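Triosephosphate isomerase (Toxoplasma gondii, PDB 5UPR) probably interconverts D-glyceraldehyde 3-phosphate and dihydroxyacetone phosphate, a step of glycolysis and gluconeogenesis, as a homodimer of triosephosphate isomerase barrels. Local coordinates at residues G14-N19 with V46-L51; S133-I138 with V175-P180; V220-S225 with D241-G246. One frame throughout, in Å; residues are numbered along the deposited sequence.

Contact 1: G14-N19 with V46-L51; sequences GNWKCN and VAPPSL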
# COMPACT_ATOMS: atom_id res chain seq x y z
N GLY A 14 -11.78 11.68 6.75
CA GLY A 14 -11.71 12.05 5.33
C GLY A 14 -10.82 11.05 4.61
O GLY A 14 -9.63 11.04 4.83
N ASN A 15 -11.41 10.20 3.75
CA ASN A 15 -10.67 9.20 3.03
C ASN A 15 -10.43 9.80 1.61
O ASN A 15 -11.34 9.78 0.78
CB ASN A 15 -11.48 7.91 2.93
CG ASN A 15 -10.77 6.82 2.11
OD1 ASN A 15 -9.60 6.99 1.72
ND2 ASN A 15 -11.47 5.68 1.85
N TRP A 16 -9.20 10.19 1.33
CA TRP A 16 -8.86 10.82 0.04
C TRP A 16 -8.77 9.79 -1.06
O TRP A 16 -8.78 10.16 -2.22
CB TRP A 16 -7.52 11.58 0.10
CG TRP A 16 -7.44 12.70 1.05
CD1 TRP A 16 -8.34 13.05 1.94
CD2 TRP A 16 -6.33 13.58 1.23
NE1 TRP A 16 -7.91 14.13 2.70
CE2 TRP A 16 -6.65 14.46 2.29
CE3 TRP A 16 -5.08 13.71 0.62
CZ2 TRP A 16 -5.80 15.45 2.75
CZ3 TRP A 16 -4.21 14.70 1.09
CH2 TRP A 16 -4.60 15.56 2.14
N LYS A 17 -8.74 8.50 -0.71
CA LYS A 17 -8.59 7.43 -1.67
C LYS A 17 -7.37 7.66 -2.58
O LYS A 17 -6.36 8.23 -2.10
CB LYS A 17 -9.89 7.14 -2.40
CG LYS A 17 -11.09 6.96 -1.49
CD LYS A 17 -12.37 6.54 -2.23
CE LYS A 17 -13.52 6.33 -1.17
NZ LYS A 17 -14.76 5.81 -1.86
N CYS A 18 -7.43 7.23 -3.84
CA CYS A 18 -6.26 7.28 -4.75
C CYS A 18 -6.33 8.59 -5.53
O CYS A 18 -6.54 8.62 -6.76
CB CYS A 18 -6.22 6.02 -5.65
SG CYS A 18 -4.70 5.93 -6.64
N ASN A 19 -6.17 9.65 -4.75
CA ASN A 19 -6.20 11.06 -5.22
C ASN A 19 -5.15 11.81 -4.44
O ASN A 19 -5.11 11.71 -3.19
CB ASN A 19 -7.57 11.69 -4.95
CG ASN A 19 -8.68 11.03 -5.76
OD1 ASN A 19 -8.82 11.32 -6.94
ND2 ASN A 19 -9.44 10.14 -5.13
N VAL A 46 -7.72 12.60 8.73
CA VAL A 46 -7.58 12.58 7.27
C VAL A 46 -6.62 11.46 6.84
O VAL A 46 -5.59 11.23 7.51
CB VAL A 46 -7.19 13.93 6.69
CG1 VAL A 46 -8.25 14.97 7.05
CG2 VAL A 46 -5.88 14.42 7.22
N ALA A 47 -7.01 10.74 5.79
CA ALA A 47 -6.27 9.65 5.27
C ALA A 47 -5.76 9.93 3.80
O ALA A 47 -6.43 9.55 2.82
CB ALA A 47 -7.10 8.38 5.31
N PRO A 48 -4.60 10.57 3.68
CA PRO A 48 -3.95 10.76 2.38
C PRO A 48 -3.37 9.46 1.85
O PRO A 48 -3.17 8.51 2.64
CB PRO A 48 -2.76 11.69 2.73
CG PRO A 48 -2.94 12.16 4.09
CD PRO A 48 -3.74 11.09 4.77
N PRO A 49 -3.07 9.40 0.55
CA PRO A 49 -2.30 8.26 0.04
C PRO A 49 -0.94 8.25 0.77
O PRO A 49 -0.43 9.34 1.18
CB PRO A 49 -2.11 8.57 -1.49
CG PRO A 49 -3.12 9.64 -1.79
CD PRO A 49 -3.32 10.40 -0.49
N SER A 50 -0.38 7.07 0.94
CA SER A 50 0.77 6.89 1.81
C SER A 50 1.97 7.77 1.41
O SER A 50 2.76 8.18 2.27
CB SER A 50 1.17 5.44 1.94
OG SER A 50 1.57 4.89 0.71
N LEU A 51 2.11 8.05 0.13
CA LEU A 51 3.19 8.90 -0.41
C LEU A 51 3.25 10.31 0.19
O LEU A 51 4.34 10.88 0.28
CB LEU A 51 3.05 9.04 -1.93
CG LEU A 51 3.27 7.86 -2.83
CD1 LEU A 51 3.10 8.25 -4.29
CD2 LEU A 51 4.71 7.26 -2.67

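Contact 2: S133-I138 with V175-P180; sequences SVILCI and VIAYEP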
# COMPACT_ATOMS: atom_id res chain seq x y z
N SER A 133 -4.94 3.24 16.46
CA SER A 133 -6.40 3.27 16.37
C SER A 133 -6.87 2.96 14.95
O SER A 133 -6.19 3.24 13.99
CB SER A 133 -6.92 4.64 16.82
OG SER A 133 -6.65 4.81 18.19
N VAL A 134 -8.04 2.35 14.84
CA VAL A 134 -8.54 1.75 13.60
C VAL A 134 -9.93 2.26 13.27
O VAL A 134 -10.82 2.22 14.13
CB VAL A 134 -8.63 0.22 13.80
CG1 VAL A 134 -9.30 -0.43 12.59
CG2 VAL A 134 -7.22 -0.35 14.05
N ILE A 135 -10.11 2.74 12.06
CA ILE A 135 -11.43 2.95 11.48
C ILE A 135 -11.79 1.66 10.74
O ILE A 135 -11.26 1.39 9.64
CB ILE A 135 -11.43 4.16 10.55
CG1 ILE A 135 -11.03 5.42 11.29
CG2 ILE A 135 -12.81 4.35 9.93
CD1 ILE A 135 -10.70 6.60 10.35
N LEU A 136 -12.63 0.83 11.36
CA LEU A 136 -13.04 -0.44 10.80
C LEU A 136 -14.30 -0.30 9.94
O LEU A 136 -15.36 0.02 10.48
CB LEU A 136 -13.30 -1.45 11.92
CG LEU A 136 -14.03 -2.76 11.57
CD1 LEU A 136 -13.17 -3.55 10.56
CD2 LEU A 136 -14.27 -3.59 12.81
N CYS A 137 -14.17 -0.57 8.64
CA CYS A 137 -15.27 -0.42 7.68
C CYS A 137 -16.07 -1.73 7.53
O CYS A 137 -15.52 -2.80 7.39
CB CYS A 137 -14.74 0.05 6.30
SG CYS A 137 -13.81 1.60 6.34
N ILE A 138 -17.38 -1.61 7.55
CA ILE A 138 -18.32 -2.75 7.30
C ILE A 138 -19.46 -2.22 6.46
O ILE A 138 -19.66 -1.02 6.36
CB ILE A 138 -18.91 -3.33 8.64
CG1 ILE A 138 -19.68 -2.31 9.45
CG2 ILE A 138 -17.84 -3.90 9.53
CD1 ILE A 138 -20.32 -2.80 10.70
N VAL A 175 -13.11 2.65 15.92
CA VAL A 175 -14.26 3.41 15.43
C VAL A 175 -14.83 2.57 14.30
O VAL A 175 -14.09 2.10 13.45
CB VAL A 175 -13.83 4.77 14.91
CG1 VAL A 175 -14.92 5.44 14.06
CG2 VAL A 175 -13.43 5.68 16.09
N ILE A 176 -16.12 2.32 14.28
CA ILE A 176 -16.74 1.51 13.23
C ILE A 176 -17.34 2.47 12.17
O ILE A 176 -18.09 3.41 12.53
CB ILE A 176 -17.87 0.64 13.82
CG1 ILE A 176 -17.24 -0.39 14.76
CG2 ILE A 176 -18.66 -0.09 12.67
CD1 ILE A 176 -18.21 -1.35 15.39
N ALA A 177 -16.99 2.26 10.91
CA ALA A 177 -17.57 3.03 9.82
C ALA A 177 -18.55 2.15 9.07
O ALA A 177 -18.17 1.14 8.50
CB ALA A 177 -16.51 3.54 8.86
N TYR A 178 -19.82 2.52 9.13
CA TYR A 178 -20.87 1.78 8.45
C TYR A 178 -21.02 2.47 7.11
O TYR A 178 -21.50 3.62 7.07
CB TYR A 178 -22.19 1.78 9.23
CG TYR A 178 -23.32 1.26 8.38
CD1 TYR A 178 -23.25 0.02 7.81
CD2 TYR A 178 -24.44 2.04 8.10
CE1 TYR A 178 -24.24 -0.43 6.94
CE2 TYR A 178 -25.43 1.60 7.24
CZ TYR A 178 -25.34 0.35 6.66
OH TYR A 178 -26.28 -0.13 5.80
N GLU A 179 -20.60 1.79 6.03
CA GLU A 179 -20.76 2.31 4.69
C GLU A 179 -21.49 1.29 3.83
O GLU A 179 -20.86 0.37 3.38
CB GLU A 179 -19.44 2.70 3.98
CG GLU A 179 -18.52 3.57 4.78
CD GLU A 179 -17.37 4.15 3.88
OE1 GLU A 179 -17.46 5.34 3.52
OE2 GLU A 179 -16.37 3.45 3.48
N PRO A 180 -22.81 1.44 3.65
CA PRO A 180 -23.43 0.51 2.75
C PRO A 180 -22.79 0.59 1.36
O PRO A 180 -22.53 1.68 0.82
CB PRO A 180 -24.93 0.94 2.70
CG PRO A 180 -25.03 2.27 3.41
CD PRO A 180 -23.70 2.55 4.07
O HOH W 1 -18.44 -0.64 3.59

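Contact 3: V220-S225 with D241-G246; sequences VIYGGS and DGFLVG. With SO4 (sulfate ion), chain E.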
# COMPACT_ATOMS: atom_id res chain seq x y z
N VAL A 220 -19.69 4.99 16.10
CA VAL A 220 -20.18 4.37 14.85
C VAL A 220 -20.50 5.51 13.88
O VAL A 220 -21.47 6.30 14.11
CB VAL A 220 -21.39 3.48 15.04
CG1 VAL A 220 -21.70 2.70 13.76
CG2 VAL A 220 -21.15 2.50 16.16
N ILE A 221 -19.68 5.62 12.82
CA ILE A 221 -19.79 6.72 11.86
C ILE A 221 -20.38 6.23 10.51
O ILE A 221 -20.22 5.06 10.13
CB ILE A 221 -18.48 7.45 11.65
CG1 ILE A 221 -17.41 6.53 11.02
CG2 ILE A 221 -17.98 8.01 12.97
CD1 ILE A 221 -16.05 7.19 10.85
N TYR A 222 -21.09 7.11 9.82
CA TYR A 222 -21.78 6.76 8.58
C TYR A 222 -20.93 7.25 7.38
O TYR A 222 -20.42 8.40 7.37
CB TYR A 222 -23.26 7.37 8.51
CG TYR A 222 -23.81 7.18 7.13
CD1 TYR A 222 -24.41 5.95 6.75
CD2 TYR A 222 -23.66 8.16 6.15
CE1 TYR A 222 -24.82 5.74 5.41
CE2 TYR A 222 -24.05 7.95 4.83
CZ TYR A 222 -24.62 6.75 4.46
OH TYR A 222 -24.99 6.57 3.15
N GLY A 223 -20.82 6.42 6.33
CA GLY A 223 -20.25 6.90 5.07
C GLY A 223 -21.02 6.36 3.89
O GLY A 223 -21.76 5.37 4.04
N GLY A 224 -20.86 7.01 2.74
CA GLY A 224 -21.56 6.64 1.53
C GLY A 224 -22.35 7.86 1.04
O GLY A 224 -23.48 8.10 1.46
N SER A 225 -21.71 8.63 0.14
CA SER A 225 -22.32 9.79 -0.43
C SER A 225 -22.68 10.85 0.63
O SER A 225 -23.76 11.49 0.55
CB SER A 225 -23.53 9.40 -1.29
OG SER A 225 -23.12 8.63 -2.41
N ASP A 241 -22.55 8.83 15.11
CA ASP A 241 -21.53 9.59 15.87
C ASP A 241 -20.64 10.47 14.98
O ASP A 241 -19.71 11.11 15.45
CB ASP A 241 -20.66 8.65 16.68
CG ASP A 241 -21.47 7.82 17.66
OD1 ASP A 241 -22.37 8.36 18.28
OD2 ASP A 241 -21.25 6.61 17.82
N GLY A 242 -20.91 10.45 13.69
CA GLY A 242 -20.15 11.24 12.71
C GLY A 242 -20.11 10.57 11.37
O GLY A 242 -20.99 9.81 11.01
N PHE A 243 -19.06 10.84 10.61
CA PHE A 243 -19.01 10.48 9.20
C PHE A 243 -17.65 9.97 8.73
O PHE A 243 -16.63 10.44 9.20
CB PHE A 243 -19.41 11.70 8.40
CG PHE A 243 -20.78 12.19 8.74
CD1 PHE A 243 -21.90 11.45 8.38
CD2 PHE A 243 -20.95 13.35 9.46
CE1 PHE A 243 -23.17 11.83 8.76
CE2 PHE A 243 -22.24 13.78 9.83
CZ PHE A 243 -23.35 13.03 9.42
N LEU A 244 -17.67 9.03 7.77
CA LEU A 244 -16.48 8.74 6.95
C LEU A 244 -16.77 9.29 5.56
O LEU A 244 -17.71 8.89 4.94
CB LEU A 244 -16.16 7.23 6.91
CG LEU A 244 -14.88 6.84 6.20
CD1 LEU A 244 -13.68 7.61 6.72
CD2 LEU A 244 -14.65 5.30 6.20
N VAL A 245 -15.98 10.27 5.15
CA VAL A 245 -16.23 11.09 3.98
C VAL A 245 -15.27 10.68 2.89
O VAL A 245 -14.08 10.61 3.13
CB VAL A 245 -16.04 12.58 4.29
CG1 VAL A 245 -16.38 13.46 3.08
CG2 VAL A 245 -16.90 12.99 5.44
N GLY A 246 -15.80 10.38 1.71
CA GLY A 246 -15.01 10.02 0.56
C GLY A 246 -14.73 11.24 -0.33
O GLY A 246 -13.90 12.05 0.02
S SO4 E . -18.56 9.13 -1.50
O1 SO4 E . -17.35 9.26 -2.27
O2 SO4 E . -19.32 10.37 -1.35
O3 SO4 E . -18.06 8.77 -0.16
O4 SO4 E . -19.45 7.99 -1.83
O HOH W 2 -19.24 9.45 2.27

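Contact 1: G14-N19 with V46-L51
The indole of W16 lies across P48, and two backbone hydrogen bonds fasten the chain from G14 to W16. A47 N donates to G14 O at 2.8 Å; W16 N returns a longer bond of 3.2 Å to A47 O. Q70 NE2 also donates to A47 O. G14 pairs with V46 and N15 with A47 in parallel register, the first two strands of the TIM barrel joined right-handedly through helix 22-34. Both segments leave the sheet here for the loops at the C-terminal ends of the strands, where this family keeps its active site.

Among the apolar contacts, P48 CB sits over the six-membered ring of W16 in a CH-pi contact, 4.1 Å from the centroid and 28° off the normal. With CG of W16 anti to its carbonyl carbon (chi1 -61°), the ring reaches P48 at one end, CZ3 to CB 3.7 Å, while NE1 at the other nears V46 CB.

Polar groups shape the loop itself. N15 OD1 accepts from K17 N at 3.0 Å in an Asx turn, and N19 ND2 donates to W16 O, in the carbonyl plane. P49 CG packs against N19 O at 3.2 Å, an oxygen buried without a hydrogen-bond partner. N15 ND2 bonds T82 of the second subunit, and K17 NZ forms a salt bridge with E104.

Contact 2: S133-I138 with V175-P180
I138 holds CG1 between its backbone N and carbonyl carbon (chi1 60°), and I176 holds CG2 anti to its backbone N; these torsions bring I138 CD1 to I176 CG2 at 3.7 Å, the two side chains crossing at a slant. On the other face of the sheet, I135 CG2 meets A177 CB at 3.9 Å. C137 SG approaches the same A177 CB less closely, at 4.2 Å, so A177 is touched by two side chains of 133-138.

Between the two faces runs a regular parallel pairing, I135 with V175 through I138 with Y178. Five backbone bonds cross it, from V175 N to V134 O at one end to E179 N to I138 O at the other. The latter carries the pairing past the end of strand 174-178 and fixes the backbone of E179. A water joins the two strands there, donating to E179 O at 2.6 Å and weakly to I138 O. E179 lies at the C-terminal mouth of the barrel, in the sequence AYEPVWAIGTG, the family signature whose glutamate is the catalytic base in triosephosphate isomerases; E179 is consistent with that role.

The axes of strands 133-138 and 175-178 make an angle of 29°, reflecting the barrel's twist. I135, C137, V175 and A177 face the barrel interior, where W97 of strand 97-100 packs on I135 and V175. L136, I138 and I176 face outward onto helix 150-164, and I202 of helix 192-209 covers I138, I176 and Y178.

Contact 3: V220-S225 with D241-G246
D241 OD2 is gripped from two sources: V220 N donates to its anti lone pair at 2.8 Å, nearly straight at 170°, and R203 forms a salt bridge with it. R8 pairs with OD1. D241 N returns a bond to V220 O, so the two residues clasp each other through backbone and side chain. Further on, Y222 N donates to G242 O, and L244 N to Y222 O at 2.8 Å.

I221 has CG1 between its backbone N and carbonyl carbon (chi1 64°), which carries CD1 along the neighbouring strand to L244 CB, 3.9 Å away. F243 instead turns its ring edge to Y222 O, CD1 at 3.5 Å. These are the seventh and eighth strands of the TIM barrel.

Past them, Y222 OH donates to G224 O at 2.7 Å, in the carbonyl plane on a lone pair, tying the Y222 ring to the backbone at G224; A190 N is a further partner of this hydroxyl. A water links G224 N, L244 O and SO4 O3, and S225 N donates to SO4 O4 at 3.1 Å. G185 N and G247 N also bind the sulfate. Such backbone N-H groups suit an anion; the sulfate, probably from the crystallisation liquor, likely marks where this family holds the substrate's phosphate.

The three contacts come in series along the chain and all belong to one parallel sheet, the eight-stranded barrel of triosephosphate isomerase. Contact 1 joins the first two strands, contact 2 the fifth and sixth, contact 3 the last two. The centres of contacts 2 and 3 are about 9 Å apart, and strands 174-178 and 220-222 are neighbours: I176 O probably accepts from I221 N, and I221 O from Y178 N. Contact 3 also meets contact 1, through a probable bond from N15 N to V245 O. Contacts 1 and 2 do not touch. The loops of all three contacts gather at the C-terminal mouth, consistent with one active site assembled from distant sequence; contact 1 also reaches the second subunit.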